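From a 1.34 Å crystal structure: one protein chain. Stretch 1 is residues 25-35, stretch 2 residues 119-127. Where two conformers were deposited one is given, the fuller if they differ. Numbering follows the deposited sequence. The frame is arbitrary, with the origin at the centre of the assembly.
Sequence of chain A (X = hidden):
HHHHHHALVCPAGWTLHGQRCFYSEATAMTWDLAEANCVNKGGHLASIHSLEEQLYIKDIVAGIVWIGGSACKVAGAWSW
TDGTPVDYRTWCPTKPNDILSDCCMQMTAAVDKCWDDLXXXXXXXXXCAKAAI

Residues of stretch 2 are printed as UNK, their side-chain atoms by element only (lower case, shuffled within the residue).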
# COMPACT_ATOMS: atom_id res chain seq x y z
N GLU A 25 1.81 -1.31 -9.96
CA GLU A 25 2.93 -0.63 -10.60
C GLU A 25 4.15 -1.54 -10.54
O GLU A 25 4.78 -1.73 -9.48
CB GLU A 25 3.22 0.69 -9.88
CG GLU A 25 4.45 1.43 -10.43
CD GLU A 25 4.33 1.72 -11.90
OE1 GLU A 25 3.58 2.66 -12.27
OE2 GLU A 25 4.96 1.00 -12.71
N ALA A 26 4.49 -2.13 -11.68
CA ALA A 26 5.61 -3.08 -11.76
C ALA A 26 6.96 -2.37 -11.75
O ALA A 26 7.99 -3.00 -11.45
CB ALA A 26 5.47 -3.90 -13.05
N THR A 27 7.03 -1.11 -12.14
CA THR A 27 8.33 -0.39 -12.15
C THR A 27 8.79 -0.14 -10.72
O THR A 27 8.06 0.44 -9.94
CB THR A 27 8.20 0.93 -12.90
OG1 THR A 27 7.93 0.63 -14.28
CG2 THR A 27 9.52 1.70 -12.92
N ALA A 28 9.99 -0.56 -10.36
CA ALA A 28 10.50 -0.41 -9.01
C ALA A 28 10.90 1.03 -8.79
O ALA A 28 11.52 1.69 -9.60
CB ALA A 28 11.65 -1.34 -8.77
N MET A 29 10.57 1.50 -7.57
CA MET A 29 10.92 2.89 -7.25
C MET A 29 10.98 3.08 -5.75
O MET A 29 10.53 2.18 -4.95
CB MET A 29 9.94 3.95 -7.73
CG MET A 29 9.12 3.81 -8.99
SD MET A 29 7.50 4.72 -9.22
CE MET A 29 7.19 4.20 -10.85
N THR A 30 11.51 4.20 -5.29
CA THR A 30 11.51 4.51 -3.86
C THR A 30 10.07 4.67 -3.38
O THR A 30 9.15 4.90 -4.18
CB THR A 30 12.28 5.77 -3.54
OG1 THR A 30 11.54 6.87 -4.13
CG2 THR A 30 13.72 5.73 -4.14
N TRP A 31 9.86 4.59 -2.07
CA TRP A 31 8.49 4.76 -1.56
C TRP A 31 7.95 6.14 -1.96
O TRP A 31 6.81 6.26 -2.38
CB TRP A 31 8.51 4.60 -0.06
CG TRP A 31 7.14 4.67 0.59
CD1 TRP A 31 6.35 3.59 0.97
CD2 TRP A 31 6.44 5.85 1.04
NE1 TRP A 31 5.20 4.05 1.61
CE2 TRP A 31 5.23 5.42 1.64
CE3 TRP A 31 6.72 7.25 0.98
CZ2 TRP A 31 4.31 6.32 2.21
CZ3 TRP A 31 5.81 8.14 1.54
CH2 TRP A 31 4.59 7.67 2.10
N ASP A 32 8.79 7.18 -1.84
CA ASP A 32 8.32 8.53 -2.14
C ASP A 32 7.98 8.63 -3.61
O ASP A 32 6.93 9.26 -3.96
CB ASP A 32 9.37 9.54 -1.72
CG ASP A 32 9.65 9.45 -0.22
OD1 ASP A 32 10.48 8.61 0.20
OD2 ASP A 32 9.03 10.13 0.62
N LEU A 33 8.76 8.07 -4.51
CA LEU A 33 8.38 8.15 -5.94
C LEU A 33 7.14 7.34 -6.18
O LEU A 33 6.30 7.75 -7.00
CB LEU A 33 9.52 7.65 -6.84
CG LEU A 33 10.35 8.79 -7.47
CD1 LEU A 33 11.04 9.61 -6.37
CD2 LEU A 33 11.33 8.21 -8.48
N ALA A 34 6.98 6.19 -5.51
CA ALA A 34 5.80 5.36 -5.74
C ALA A 34 4.53 6.11 -5.28
O ALA A 34 3.48 6.07 -5.96
CB ALA A 34 5.95 4.02 -5.01
N GLU A 35 4.58 6.78 -4.13
CA GLU A 35 3.43 7.58 -3.69
C GLU A 35 3.15 8.72 -4.69
O GLU A 35 2.00 8.93 -5.09
CB GLU A 35 3.67 8.12 -2.28
CG GLU A 35 2.64 9.17 -1.86
CD GLU A 35 1.22 8.66 -1.70
OE1 GLU A 35 0.97 7.43 -1.60
OE2 GLU A 35 0.33 9.53 -1.57
N UNK A 119 13.79 1.07 4.84
CA UNK A 119 14.21 2.41 4.38
C UNK A 119 13.40 2.85 3.17
O UNK A 119 13.29 2.12 2.18
c UNK A 119 16.10 1.00 4.85
c UNK A 119 14.90 0.09 4.82
c UNK A 119 15.68 2.20 4.02
N UNK A 120 12.87 4.07 3.24
CA UNK A 120 12.06 4.60 2.16
C UNK A 120 12.80 4.63 0.81
O UNK A 120 12.12 4.48 -0.22
s UNK A 120 10.56 6.02 4.06
c UNK A 120 11.60 6.02 2.55
N UNK A 121 14.15 4.79 0.76
CA UNK A 121 14.83 4.74 -0.55
C UNK A 121 14.91 3.35 -1.19
O UNK A 121 15.34 3.28 -2.33
c UNK A 121 16.25 5.27 -0.23
c UNK A 121 16.07 6.10 1.01
c UNK A 121 15.05 5.32 1.82
N UNK A 122 14.48 2.28 -0.52
CA UNK A 122 14.54 0.98 -1.19
C UNK A 122 13.66 0.99 -2.46
O UNK A 122 12.59 1.62 -2.49
c UNK A 122 14.10 -0.16 -0.24
N UNK A 123 14.10 0.26 -3.47
CA UNK A 123 13.46 0.28 -4.76
C UNK A 123 12.57 -0.93 -4.94
O UNK A 123 13.07 -2.05 -5.04
c UNK A 123 14.55 0.26 -5.82
o UNK A 123 13.93 0.46 -7.07
N UNK A 124 11.26 -0.74 -4.96
CA UNK A 124 10.29 -1.83 -5.03
C UNK A 124 9.13 -1.46 -5.91
O UNK A 124 8.80 -0.27 -6.09
c UNK A 124 9.76 -2.19 -3.62
c UNK A 124 10.82 -2.71 -2.70
n UNK A 124 11.48 -3.90 -2.91
c UNK A 124 11.32 -2.20 -1.53
n UNK A 124 12.22 -3.10 -1.05
c UNK A 124 12.32 -4.10 -1.90
N UNK A 125 8.49 -2.49 -6.47
CA UNK A 125 7.17 -2.33 -7.09
C UNK A 125 6.18 -1.80 -6.04
O UNK A 125 6.51 -1.72 -4.83
c UNK A 125 6.72 -3.70 -7.66
N UNK A 126 4.97 -1.44 -6.49
CA UNK A 126 4.03 -0.81 -5.57
C UNK A 126 2.62 -1.07 -6.03
O UNK A 126 2.37 -1.54 -7.15
o UNK A 126 4.31 1.31 -6.78
c UNK A 126 4.35 0.68 -5.48
N UNK A 127 1.68 -0.68 -5.19
CA UNK A 127 0.26 -0.80 -5.51
C UNK A 127 -0.46 0.47 -5.11
O UNK A 127 -0.29 0.98 -3.98
c UNK A 127 -1.83 -2.24 -5.35
c UNK A 127 -0.38 -2.06 -4.90
c UNK A 127 -0.18 -2.12 -3.47
c UNK A 127 -2.08 -3.58 -6.09
O HOH W 1 6.89 1.18 -7.49
O HOH W 2 3.30 3.73 -7.75

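Position 119 has three side-chain carbons that close a ring onto the backbone N. They stay clear of stretch 1. Such a ring is proline: Pro 119. Its O accepts a hydrogen bond from N of position 122 at 3.0 Å, which closes a type I turn.

Position 120 has one carbon and then one sulfur. The backbone O accepts a hydrogen bond from Trp 31 N at 2.9 Å. The CB lies 3.7 Å from Asp 32 OD1 and 4.3 Å from Trp 31 CB. One carbon followed by sulfur is cysteine: Cys 120. It is bonded covalently to a group elsewhere in the structure.

Position 121 again has three carbons in a ring closed onto N. The CA-to-CB bond points away from stretch 1, but the backbone O comes within 3.5 Å of Thr 30 CG2. This is Pro 121.

Position 122 has a single side-chain carbon, which points away from stretch 1. Contact is through the backbone: its O meets Thr 30 CA at 3.4 Å in a CA-H...O contact. One carbon means alanine: Ala 122.

Position 123 carries one carbon and then one oxygen. The oxygen lies 3.4 Å from Ala 28 CB. The CA makes a CA-H...O contact with Met 29 O at 3.5 Å. One carbon and a single oxygen, with no further branch, give serine: Ser 123.

Position 124 has one carbon followed by a five-membered ring of three carbons and two nitrogens. The CA-to-CB bond points away from stretch 1. The pairing is made by the backbone. Its N donates to Met 29 O at 3.0 Å, and its O accepts from Met 29 N at 2.9 Å. The ring is an imidazole: His 124.

Position 125 has one carbon, 3.3 Å from Glu 25 O and 4.1 Å from Ala 26 O. It is Ala 125.

Position 126 has one carbon and one oxygen. The oxygen lies 3.3 Å from Glu 25 CB and 3.6 Å from Ala 34 CB. This is Ser 126, and it is buried. Its OG donates to a water at 2.7 Å; that water donates to Thr 27 O and His 124 O. A second water donates to OG at 2.8 Å and to Ala 34 O at 3.0 Å.

Position 127 has four carbons, forked at the first, with one arm two carbons long. Its CA-to-CB bond points away from stretch 1, and the side chain makes no contact with it. This is Ile 127.

The contact is mainly a backbone one. Glu 25 and Ser 126 form an antiparallel pair: Glu 25 N donates to Ser 126 O at 2.9 Å, and Ser 126 N donates to Glu 25 O at 3.0 Å. Met 29 and His 124 form the second pair. The register shifts by two between them, a beta bulge where stretch 1 turns its corner at Thr 27. A water bridges Thr 27 and His 124 there. Beyond the strands, Cys 120 O receives Trp 31 N at the start of the helix. Thr 30 OG1 caps that helix by accepting from Leu 33 N at 3.1 Å.

Stretch 2, residues 119-127: PCPASHASI
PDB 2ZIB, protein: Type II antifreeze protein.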